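PDB 1XEB: hypothetical protein PA0115 from Pseudomonas aeruginosa, which probably transfers an acyl group, most likely acetyl, from acyl-coenzyme A to an amine, as expected of a GNAT-family N-acyltransferase of the ElaA type. Local coordinates for residues A[21-26]-A[39-44]; A[46-52]-A[63-68]; A[93-98]-A[124-128]; A[113-119]-A[142-148]. All blocks are in the same frame, centred on the assembly; numbering follows the deposited sequence.

Contact 1 (A[21-26]-A[39-44])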
# COMPACT_ATOMS: atom_id res chain seq x y z
N LEU A 21 10.18 -3.82 6.00
CA LEU A 21 9.00 -3.72 5.15
C LEU A 21 8.91 -4.88 4.14
O LEU A 21 7.82 -5.30 3.78
CB LEU A 21 8.96 -2.35 4.44
CG LEU A 21 9.88 -2.07 3.24
CD1 LEU A 21 9.20 -2.50 1.94
CD2 LEU A 21 10.18 -0.58 3.18
N LEU A 22 10.04 -5.40 3.68
CA LEU A 22 9.97 -6.51 2.74
C LEU A 22 9.62 -7.77 3.51
O LEU A 22 8.94 -8.68 3.01
CB LEU A 22 11.29 -6.69 1.99
CG LEU A 22 11.59 -5.64 0.91
CD1 LEU A 22 12.96 -5.93 0.27
CD2 LEU A 22 10.48 -5.65 -0.14
N GLN A 23 10.06 -7.83 4.75
CA GLN A 23 9.78 -9.00 5.56
C GLN A 23 8.30 -9.08 5.94
O GLN A 23 7.73 -10.17 6.02
CB GLN A 23 10.63 -8.97 6.80
CG GLN A 23 10.64 -10.28 7.51
CD GLN A 23 10.24 -10.12 8.94
OE1 GLN A 23 9.19 -10.63 9.36
NE2 GLN A 23 11.06 -9.39 9.70
N LEU A 24 7.68 -7.92 6.18
CA LEU A 24 6.26 -7.90 6.55
C LEU A 24 5.42 -8.27 5.33
O LEU A 24 4.47 -9.06 5.40
CB LEU A 24 5.86 -6.52 7.06
CG LEU A 24 4.37 -6.33 7.38
CD1 LEU A 24 3.91 -7.38 8.39
CD2 LEU A 24 4.14 -4.93 7.92
N ARG A 25 5.81 -7.70 4.19
CA ARG A 25 5.11 -7.93 2.94
C ARG A 25 5.15 -9.40 2.52
O ARG A 25 4.15 -9.96 2.04
CB ARG A 25 5.70 -7.03 1.85
CG ARG A 25 5.13 -5.63 1.86
CD ARG A 25 5.96 -4.65 1.05
NE ARG A 25 6.39 -5.18 -0.24
CZ ARG A 25 7.09 -4.47 -1.11
NH1 ARG A 25 7.47 -5.01 -2.28
NH2 ARG A 25 7.41 -3.22 -0.81
N THR A 26 6.30 -10.02 2.73
CA THR A 26 6.47 -11.42 2.37
C THR A 26 5.66 -12.29 3.30
O THR A 26 5.00 -13.26 2.88
CB THR A 26 7.95 -11.84 2.48
OG1 THR A 26 8.74 -11.08 1.56
CG2 THR A 26 8.09 -13.31 2.16
N GLU A 39 7.55 -10.82 -4.69
CA GLU A 39 7.29 -9.70 -3.80
C GLU A 39 8.24 -8.53 -4.04
O GLU A 39 7.83 -7.38 -3.98
CB GLU A 39 7.42 -10.19 -2.35
CG GLU A 39 7.10 -9.16 -1.28
CD GLU A 39 5.68 -8.65 -1.38
OE1 GLU A 39 4.75 -9.48 -1.35
OE2 GLU A 39 5.49 -7.41 -1.48
N VAL A 40 9.52 -8.82 -4.29
CA VAL A 40 10.52 -7.78 -4.52
C VAL A 40 10.42 -7.45 -6.00
O VAL A 40 11.25 -7.88 -6.80
CB VAL A 40 11.92 -8.32 -4.19
CG1 VAL A 40 12.93 -7.19 -4.19
CG2 VAL A 40 11.88 -9.04 -2.86
N ASP A 41 9.40 -6.67 -6.34
CA ASP A 41 9.10 -6.34 -7.72
C ASP A 41 9.81 -5.21 -8.43
O ASP A 41 9.39 -4.82 -9.52
CB ASP A 41 7.57 -6.15 -7.87
CG ASP A 41 7.06 -4.87 -7.20
OD1 ASP A 41 5.87 -4.53 -7.42
OD2 ASP A 41 7.81 -4.19 -6.48
N GLY A 42 10.87 -4.66 -7.85
CA GLY A 42 11.58 -3.58 -8.53
C GLY A 42 10.99 -2.17 -8.51
O GLY A 42 11.60 -1.24 -9.03
N LEU A 43 9.81 -1.99 -7.92
CA LEU A 43 9.22 -0.64 -7.90
C LEU A 43 9.47 0.06 -6.57
O LEU A 43 9.01 1.20 -6.35
CB LEU A 43 7.72 -0.72 -8.15
CG LEU A 43 7.33 -1.41 -9.45
CD1 LEU A 43 5.83 -1.61 -9.49
CD2 LEU A 43 7.81 -0.57 -10.64
N ASP A 44 10.23 -0.60 -5.70
CA ASP A 44 10.53 -0.07 -4.38
C ASP A 44 11.58 1.00 -4.29
O ASP A 44 11.45 1.91 -3.48
CB ASP A 44 10.89 -1.21 -3.43
CG ASP A 44 9.71 -2.09 -3.09
OD1 ASP A 44 9.71 -3.28 -3.47
OD2 ASP A 44 8.77 -1.59 -2.44
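R25 reaches out of its helix and forms salt bridges with two acidic residues of the loop 39-44, an example of one arginine bridging a helix and an irregular loop through several bonds. D44 meets the guanidinium end-on: NH2 of R25 donates to OD2 of D44 at 2.7 Å in a nearly straight bond, and NH1 of R25 lies 3.1 Å from OD1 of D44 on its syn lone pair. E39 takes the side of the group, with NE of R25 2.7 Å from OE2 of E39, on the anti side but tilted out of the plane of a carboxylate turned 69° against the guanidinium. The backbone joins in, for NH1 of R25 also gives a bond of 2.9 Å to the carbonyl O of E39. A bend in the arginine chain at chi3 (44°) turns the flat group so that these acceptors line its edge, while CD2 of L22 sits 3.7 Å above its plane, over the centre. With so many bonds round one planar cation, its rotation is largely fixed. OG1 of T26, itself bonded to the carbonyl O of L22, packs against CG of E39. Further out, Y37 and R80 bind the E39 carboxylate, and D41 forms a salt bridge with R65. The network thus fastens helix 15-32 to the loop before strand 50-56, with strand 59-67 lying against L21 and supplying R65.

Contact 2 (A[46-52]-A[63-68])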
# COMPACT_ATOMS: atom_id res chain seq x y z
N VAL A 46 12.79 3.25 -6.88
CA VAL A 46 12.88 4.03 -8.11
C VAL A 46 12.03 5.28 -8.01
O VAL A 46 11.12 5.35 -7.19
CB VAL A 46 12.40 3.23 -9.33
CG1 VAL A 46 13.36 2.07 -9.60
CG2 VAL A 46 10.96 2.73 -9.08
N GLY A 47 12.33 6.26 -8.87
CA GLY A 47 11.61 7.52 -8.91
C GLY A 47 11.38 8.09 -7.52
O GLY A 47 12.33 8.30 -6.76
N ASP A 48 10.12 8.34 -7.19
CA ASP A 48 9.79 8.88 -5.88
C ASP A 48 8.89 7.95 -5.06
O ASP A 48 8.09 8.39 -4.23
CB ASP A 48 9.12 10.26 -6.02
CG ASP A 48 10.10 11.35 -6.48
OD1 ASP A 48 11.20 11.47 -5.89
OD2 ASP A 48 9.75 12.09 -7.42
N THR A 49 9.03 6.65 -5.27
CA THR A 49 8.23 5.73 -4.49
C THR A 49 8.38 6.02 -2.99
O THR A 49 9.51 6.11 -2.47
CB THR A 49 8.64 4.29 -4.72
OG1 THR A 49 8.46 3.96 -6.09
CG2 THR A 49 7.81 3.37 -3.87
N HIS A 50 7.27 6.20 -2.29
CA HIS A 50 7.35 6.43 -0.85
C HIS A 50 6.93 5.19 -0.08
O HIS A 50 6.32 4.28 -0.64
CB HIS A 50 6.51 7.65 -0.43
CG HIS A 50 7.22 8.95 -0.62
ND1 HIS A 50 7.63 9.41 -1.85
CD2 HIS A 50 7.64 9.87 0.28
CE1 HIS A 50 8.27 10.56 -1.70
NE2 HIS A 50 8.29 10.86 -0.42
N HIS A 51 7.28 5.16 1.20
CA HIS A 51 6.95 4.03 2.05
C HIS A 51 6.36 4.51 3.39
O HIS A 51 7.05 5.16 4.19
CB HIS A 51 8.20 3.18 2.28
CG HIS A 51 8.82 2.68 1.01
ND1 HIS A 51 8.53 1.44 0.47
CD2 HIS A 51 9.66 3.29 0.13
CE1 HIS A 51 9.17 1.31 -0.69
NE2 HIS A 51 9.85 2.42 -0.91
N LEU A 52 5.09 4.20 3.60
CA LEU A 52 4.40 4.58 4.82
C LEU A 52 4.54 3.44 5.81
O LEU A 52 4.21 2.29 5.50
CB LEU A 52 2.92 4.86 4.55
CG LEU A 52 2.13 5.25 5.79
CD1 LEU A 52 2.56 6.64 6.23
CD2 LEU A 52 0.64 5.22 5.50
N TYR A 63 2.02 -1.24 6.93
CA TYR A 63 2.76 -0.66 5.83
C TYR A 63 1.92 -0.51 4.57
O TYR A 63 0.93 -1.21 4.37
CB TYR A 63 3.95 -1.57 5.51
CG TYR A 63 4.66 -1.24 4.22
CD1 TYR A 63 5.73 -0.35 4.20
CD2 TYR A 63 4.25 -1.79 3.02
CE1 TYR A 63 6.37 -0.02 3.01
CE2 TYR A 63 4.87 -1.47 1.82
CZ TYR A 63 5.94 -0.59 1.82
OH TYR A 63 6.59 -0.29 0.64
N LEU A 64 2.31 0.45 3.75
CA LEU A 64 1.70 0.64 2.45
C LEU A 64 2.70 1.44 1.60
O LEU A 64 3.49 2.25 2.11
CB LEU A 64 0.32 1.33 2.53
CG LEU A 64 0.11 2.84 2.65
CD1 LEU A 64 0.66 3.59 1.44
CD2 LEU A 64 -1.39 3.07 2.78
N ARG A 65 2.67 1.17 0.30
CA ARG A 65 3.57 1.81 -0.63
C ARG A 65 2.86 2.77 -1.58
O ARG A 65 1.74 2.52 -2.04
CB ARG A 65 4.29 0.73 -1.45
CG ARG A 65 5.23 1.26 -2.50
CD ARG A 65 5.93 0.13 -3.24
NE ARG A 65 5.00 -0.65 -4.06
CZ ARG A 65 5.38 -1.67 -4.82
NH1 ARG A 65 6.67 -2.03 -4.85
NH2 ARG A 65 4.49 -2.34 -5.54
N LEU A 66 3.53 3.88 -1.86
CA LEU A 66 3.03 4.90 -2.76
C LEU A 66 3.96 5.03 -3.98
O LEU A 66 5.14 5.37 -3.84
CB LEU A 66 2.93 6.24 -2.02
CG LEU A 66 1.89 6.21 -0.89
CD1 LEU A 66 2.32 7.07 0.28
CD2 LEU A 66 0.57 6.68 -1.43
N LEU A 67 3.44 4.76 -5.18
CA LEU A 67 4.23 4.90 -6.40
C LEU A 67 3.94 6.29 -7.00
O LEU A 67 2.78 6.69 -7.09
CB LEU A 67 3.86 3.80 -7.40
CG LEU A 67 4.30 2.35 -7.10
CD1 LEU A 67 4.00 2.01 -5.67
CD2 LEU A 67 3.57 1.39 -8.03
N ASP A 68 4.98 7.02 -7.41
CA ASP A 68 4.80 8.36 -7.97
C ASP A 68 4.10 8.38 -9.33
O ASP A 68 4.24 7.45 -10.14
CB ASP A 68 6.12 9.14 -8.07
CG ASP A 68 7.05 8.61 -9.15
OD1 ASP A 68 8.02 7.92 -8.78
OD2 ASP A 68 6.82 8.88 -10.35
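The hydroxyl of Y63 and ND1 of H51 share a hydrogen bond of 2.6 Å, the shortest between the two strands of this antiparallel beta hairpin, in which strand 50-56 pairs with strand 59-67. Either atom could be the donor. The two side chains run side by side in the same direction and their rings meet rim to rim, planes 31° apart, each partner lying at the other's edge. Y63 OH has a further, weak bond from R25, and NE2 of H51 is bonded to the carbonyl O of D44, so the imidazole is gripped at both nitrogens and its rotation is fixed. The register alternates: H50 with L66 and L52 with L64 are hydrogen-bonded pairs, and H51 with R65 is the non-hydrogen-bonded pair between them. N of H50 meets the carbonyl O of L66 at 2.8 Å. On the face of H50, L52, L64 and L66, CD2 of L52 packs 3.8 Å from CG of L64, and helix 92-108 covers this largely apolar face. Just before the strand, CG2 of T49 packs against CG of R65, which shares its face with H51. V46 to T49 form a type II' turn. CG of D68 stands between its own backbone N and carbonyl carbon (chi1 71°), which brings OD1 of D68 to 2.7 Å from N of D48, the donor arriving from above the carboxylate plane.

Contact 3 (A[93-98]-A[124-128])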
# COMPACT_ATOMS: atom_id res chain seq x y z
N GLY A 93 -6.30 -0.51 9.12
CA GLY A 93 -6.65 -0.26 7.74
C GLY A 93 -7.10 1.17 7.51
O GLY A 93 -6.66 1.84 6.55
N HIS A 94 -7.98 1.67 8.37
CA HIS A 94 -8.47 3.04 8.24
C HIS A 94 -7.36 4.08 8.49
O HIS A 94 -7.34 5.15 7.87
CB HIS A 94 -9.65 3.28 9.20
CG HIS A 94 -10.92 2.60 8.78
ND1 HIS A 94 -11.53 2.81 7.56
CD2 HIS A 94 -11.70 1.69 9.42
CE1 HIS A 94 -12.62 2.07 7.47
NE2 HIS A 94 -12.74 1.38 8.59
N GLN A 95 -6.44 3.76 9.40
CA GLN A 95 -5.35 4.69 9.69
C GLN A 95 -4.37 4.76 8.51
O GLN A 95 -3.82 5.83 8.20
CB GLN A 95 -4.62 4.26 10.96
CG GLN A 95 -5.53 4.20 12.18
CD GLN A 95 -4.81 3.74 13.44
OE1 GLN A 95 -3.91 4.42 13.95
NE2 GLN A 95 -5.19 2.57 13.94
N LEU A 96 -4.18 3.63 7.84
CA LEU A 96 -3.30 3.55 6.68
C LEU A 96 -3.89 4.39 5.56
O LEU A 96 -3.26 5.32 5.05
CB LEU A 96 -3.15 2.10 6.23
CG LEU A 96 -2.23 1.20 7.05
CD1 LEU A 96 -2.65 -0.24 6.90
CD2 LEU A 96 -0.78 1.41 6.63
N MSE A 97 -5.12 4.06 5.18
CA MSE A 97 -5.80 4.77 4.12
C MSE A 97 -5.85 6.27 4.38
O MSE A 97 -5.67 7.07 3.45
CB MSE A 97 -7.22 4.23 3.96
CG MSE A 97 -7.73 4.30 2.52
SE MSE A 97 -6.61 3.29 1.29
CE MSE A 97 -5.86 1.99 2.50
N GLU A 98 -6.09 6.67 5.63
CA GLU A 98 -6.16 8.08 5.95
C GLU A 98 -4.82 8.76 5.73
O GLU A 98 -4.76 9.82 5.12
CB GLU A 98 -6.60 8.31 7.41
CG GLU A 98 -6.71 9.80 7.75
CD GLU A 98 -6.60 10.11 9.24
OE1 GLU A 98 -6.07 11.19 9.58
OE2 GLU A 98 -7.04 9.28 10.07
N TYR A 124 -15.82 -1.01 0.47
CA TYR A 124 -14.93 -0.45 1.47
C TYR A 124 -14.17 0.77 0.96
O TYR A 124 -14.03 1.76 1.66
CB TYR A 124 -13.95 -1.53 1.93
CG TYR A 124 -12.93 -1.06 2.92
CD1 TYR A 124 -11.74 -0.45 2.50
CD2 TYR A 124 -13.13 -1.25 4.29
CE1 TYR A 124 -10.78 -0.03 3.43
CE2 TYR A 124 -12.17 -0.84 5.21
CZ TYR A 124 -11.01 -0.24 4.78
OH TYR A 124 -10.07 0.14 5.71
N TYR A 125 -13.68 0.68 -0.27
CA TYR A 125 -12.93 1.78 -0.87
C TYR A 125 -13.86 2.83 -1.45
O TYR A 125 -13.54 4.01 -1.45
CB TYR A 125 -12.01 1.24 -1.98
CG TYR A 125 -10.93 0.34 -1.45
CD1 TYR A 125 -9.82 0.87 -0.79
CD2 TYR A 125 -11.02 -1.04 -1.57
CE1 TYR A 125 -8.85 0.04 -0.26
CE2 TYR A 125 -10.06 -1.87 -1.04
CZ TYR A 125 -8.98 -1.33 -0.38
OH TYR A 125 -8.03 -2.18 0.17
N GLY A 126 -15.01 2.39 -1.94
CA GLY A 126 -15.96 3.33 -2.50
C GLY A 126 -16.29 4.39 -1.47
O GLY A 126 -16.64 5.52 -1.83
N ARG A 127 -16.18 4.04 -0.19
CA ARG A 127 -16.47 4.98 0.88
C ARG A 127 -15.34 5.99 1.03
O ARG A 127 -15.51 7.04 1.66
CB ARG A 127 -16.71 4.25 2.20
CG ARG A 127 -18.17 3.83 2.37
CD ARG A 127 -18.30 2.37 2.74
NE ARG A 127 -19.62 1.86 2.39
CZ ARG A 127 -19.96 0.57 2.46
NH1 ARG A 127 -19.08 -0.33 2.88
NH2 ARG A 127 -21.19 0.19 2.13
N TYR A 128 -14.19 5.67 0.46
CA TYR A 128 -13.06 6.58 0.52
C TYR A 128 -13.08 7.39 -0.77
O TYR A 128 -12.16 8.15 -1.06
CB TYR A 128 -11.76 5.82 0.66
CG TYR A 128 -11.38 5.52 2.08
CD1 TYR A 128 -10.50 6.35 2.77
CD2 TYR A 128 -11.87 4.39 2.73
CE1 TYR A 128 -10.10 6.05 4.07
CE2 TYR A 128 -11.48 4.08 4.03
CZ TYR A 128 -10.59 4.91 4.69
OH TYR A 128 -10.16 4.59 5.96
O HOH W 1 -9.75 -1.02 8.97
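With chi1 of -88°, Y128 holds its ring beside its own backbone N and presents one face to the helix 93-98; there the chain of the selenomethionine M97, bent at chi2 (59°), lays CG against it. Together these torsions give a CH-pi contact, CG of M97 standing 3.5 Å from the centroid of the Y128 ring. SE of M97 stays above the same face at 5.2 Å from that centroid, a more distant Met-aromatic contact, and also packs at the edge of the Y125 ring, 4.2 Å from its CE1. One aromatic ring can serve a helix by face and by rim, and Y128 does both: OH of Y128 forms a hydrogen bond of 2.8 Å with ND1 of H94, in which either could be the donor. The H94 and Y128 rings meet rim to rim with planes 18° apart. Y124 completes the aromatic cluster, its OH lying over one face of the H94 imidazole, 3.6 Å from ND1 of H94. Those two rings are nearly parallel but slid apart. A water weakly joins N of H94 to OH of Y124. Helix 92-108 starts from the glycine-rich loop that in GNAT relatives wraps the pyrophosphate of acyl-CoA, and probably does so here. This surface contact sets its N-terminal part beside helix 122-126 and the turn after it. Beneath, Y125 rests on L115 and A117 of strand 113-118, and L96 faces strand 59-67.

Contact 4 (A[113-119]-A[142-148])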
# COMPACT_ATOMS: atom_id res chain seq x y z
N VAL A 113 -5.68 9.21 -7.17
CA VAL A 113 -5.07 8.02 -6.59
C VAL A 113 -5.67 6.72 -7.15
O VAL A 113 -6.90 6.59 -7.27
CB VAL A 113 -5.22 8.03 -5.04
CG1 VAL A 113 -4.55 6.80 -4.45
CG2 VAL A 113 -4.58 9.29 -4.46
N TYR A 114 -4.81 5.76 -7.46
CA TYR A 114 -5.26 4.49 -8.01
C TYR A 114 -4.78 3.29 -7.20
O TYR A 114 -3.67 3.27 -6.69
CB TYR A 114 -4.83 4.36 -9.48
CG TYR A 114 -5.17 3.03 -10.12
CD1 TYR A 114 -4.39 1.89 -9.89
CD2 TYR A 114 -6.30 2.89 -10.91
CE1 TYR A 114 -4.74 0.65 -10.42
CE2 TYR A 114 -6.66 1.65 -11.44
CZ TYR A 114 -5.88 0.53 -11.19
OH TYR A 114 -6.26 -0.71 -11.69
N LEU A 115 -5.65 2.29 -7.08
CA LEU A 115 -5.29 1.08 -6.37
C LEU A 115 -6.01 -0.09 -7.00
O LEU A 115 -7.03 0.07 -7.67
CB LEU A 115 -5.63 1.18 -4.87
CG LEU A 115 -7.08 1.37 -4.39
CD1 LEU A 115 -7.91 0.13 -4.60
CD2 LEU A 115 -7.06 1.70 -2.90
N SER A 116 -5.42 -1.27 -6.80
CA SER A 116 -5.94 -2.52 -7.30
C SER A 116 -6.53 -3.18 -6.06
O SER A 116 -5.80 -3.68 -5.20
CB SER A 116 -4.80 -3.37 -7.85
OG SER A 116 -5.24 -4.67 -8.14
N ALA A 117 -7.85 -3.15 -5.98
CA ALA A 117 -8.59 -3.70 -4.84
C ALA A 117 -9.13 -5.09 -5.06
O ALA A 117 -9.49 -5.45 -6.18
CB ALA A 117 -9.74 -2.76 -4.49
N GLN A 118 -9.21 -5.88 -4.00
CA GLN A 118 -9.78 -7.20 -4.14
C GLN A 118 -11.25 -7.01 -4.53
O GLN A 118 -11.97 -6.21 -3.94
CB GLN A 118 -9.66 -7.99 -2.84
CG GLN A 118 -8.23 -8.15 -2.35
CD GLN A 118 -8.02 -9.43 -1.54
OE1 GLN A 118 -8.93 -9.90 -0.85
NE2 GLN A 118 -6.81 -9.99 -1.63
N ALA A 119 -11.68 -7.74 -5.54
CA ALA A 119 -13.03 -7.67 -6.05
C ALA A 119 -14.10 -7.42 -4.98
O ALA A 119 -14.94 -6.55 -5.16
CB ALA A 119 -13.36 -8.94 -6.82
N ILE A 142 -7.24 -14.55 -7.41
CA ILE A 142 -8.14 -13.81 -6.54
C ILE A 142 -8.69 -12.65 -7.35
O ILE A 142 -7.94 -11.86 -7.91
CB ILE A 142 -7.42 -13.21 -5.33
CG1 ILE A 142 -6.86 -14.30 -4.43
CG2 ILE A 142 -8.41 -12.33 -4.56
CD1 ILE A 142 -7.88 -14.92 -3.48
N PRO A 143 -10.02 -12.52 -7.43
CA PRO A 143 -10.56 -11.41 -8.21
C PRO A 143 -10.28 -10.02 -7.63
O PRO A 143 -10.50 -9.76 -6.45
CB PRO A 143 -12.06 -11.73 -8.29
CG PRO A 143 -12.30 -12.64 -7.12
CD PRO A 143 -11.07 -13.49 -7.07
N HIS A 144 -9.77 -9.15 -8.49
CA HIS A 144 -9.41 -7.78 -8.15
C HIS A 144 -10.08 -6.85 -9.14
O HIS A 144 -10.59 -7.28 -10.17
CB HIS A 144 -7.90 -7.56 -8.25
CG HIS A 144 -7.14 -8.04 -7.06
ND1 HIS A 144 -7.13 -9.35 -6.65
CD2 HIS A 144 -6.35 -7.37 -6.18
CE1 HIS A 144 -6.36 -9.48 -5.59
NE2 HIS A 144 -5.87 -8.29 -5.28
N ILE A 145 -10.06 -5.56 -8.84
CA ILE A 145 -10.68 -4.58 -9.69
C ILE A 145 -9.97 -3.26 -9.43
O ILE A 145 -9.76 -2.87 -8.29
CB ILE A 145 -12.20 -4.50 -9.36
CG1 ILE A 145 -12.90 -3.52 -10.29
CG2 ILE A 145 -12.41 -4.09 -7.91
CD1 ILE A 145 -14.42 -3.63 -10.19
N GLY A 146 -9.58 -2.58 -10.49
CA GLY A 146 -8.90 -1.32 -10.32
C GLY A 146 -9.87 -0.20 -10.03
O GLY A 146 -10.89 -0.07 -10.70
N MSE A 147 -9.53 0.62 -9.04
CA MSE A 147 -10.37 1.73 -8.64
C MSE A 147 -9.54 2.98 -8.51
O MSE A 147 -8.37 2.92 -8.11
CB MSE A 147 -11.03 1.41 -7.29
CG MSE A 147 -11.72 0.06 -7.24
SE MSE A 147 -12.61 -0.32 -5.55
CE MSE A 147 -14.16 0.81 -5.83
N ARG A 148 -10.12 4.13 -8.86
CA ARG A 148 -9.40 5.38 -8.73
C ARG A 148 -10.27 6.39 -7.99
O ARG A 148 -11.49 6.36 -8.08
CB ARG A 148 -8.98 5.95 -10.09
CG ARG A 148 -10.12 6.43 -10.95
CD ARG A 148 -10.01 7.91 -11.21
NE ARG A 148 -8.77 8.26 -11.88
CZ ARG A 148 -8.51 9.46 -12.40
NH1 ARG A 148 -7.35 9.71 -12.99
NH2 ARG A 148 -9.44 10.42 -12.33
O HOH W 2 -4.44 -8.77 -2.92
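L115 with M147 and A117 with I145 are the hydrogen-bonded pairs of two antiparallel strands, the N-to-C directions of these short segments lying 147° apart, and N of M147 meets the carbonyl O of L115 at 2.9 Å. The side chains illustrate how each face of such a ladder takes its own character. On the face of L115, A117, I145 and M147 the packing is apolar: CB of A117 lies 3.9 Å from SE of M147, a selenomethionine, and, past the strand end, CG2 of I145 reaches CA of A119. The other face carries Y114, S116 and R148. Y114, its CG anti to the backbone N (chi1 176°), lies across the neighbouring strand and places OH 3.0 Å from CA of G146, where the lack of a side chain lets the phenol settle on the backbone. OG of S116 is hydrogen-bonded to Y137 and E139. At the end of the ladder the side chains of Q118 and H144 diverge. CA of Q118 covers one face of the H144 ring, 4.0 Å from the centroid, while ND1 of H144 donates to the carbonyl O of I142 at 2.9 Å. A water joins NE2 of H144, at 2.8 Å, to NE2 of Q118. Helix 122-126 lies against the apolar face, Q122 touching I145 and M147. These are C-terminal strands of the GNAT sheet; strand 113-118 pairs in parallel with strand 76-83, where relatives typically bind acyl-CoA.

How the contacts relate
From the N terminus, contact 1 closes first, folding the loop after helix 15-32 back onto that helix. Contact 2 follows in series and closes the hairpin of strands 50-56 and 59-67. The two share a salt bridge, and L43 probably bonds to T49, so helix, loop and hairpin are tied together. Contact 3 brings helix 122-126 and the residues after it back to helix 92-108, with strand 113-118 in the loop between. Contact 4 returns strand 142-149 to strand 113-118, enclosing helix 122-126 and strands 130-132 and 137-139. Contacts 3 and 4 therefore cross, and Y125 joins them. L96 connects contact 3 to contact 2, while contacts 2 and 4 share the mixed sheet without touching.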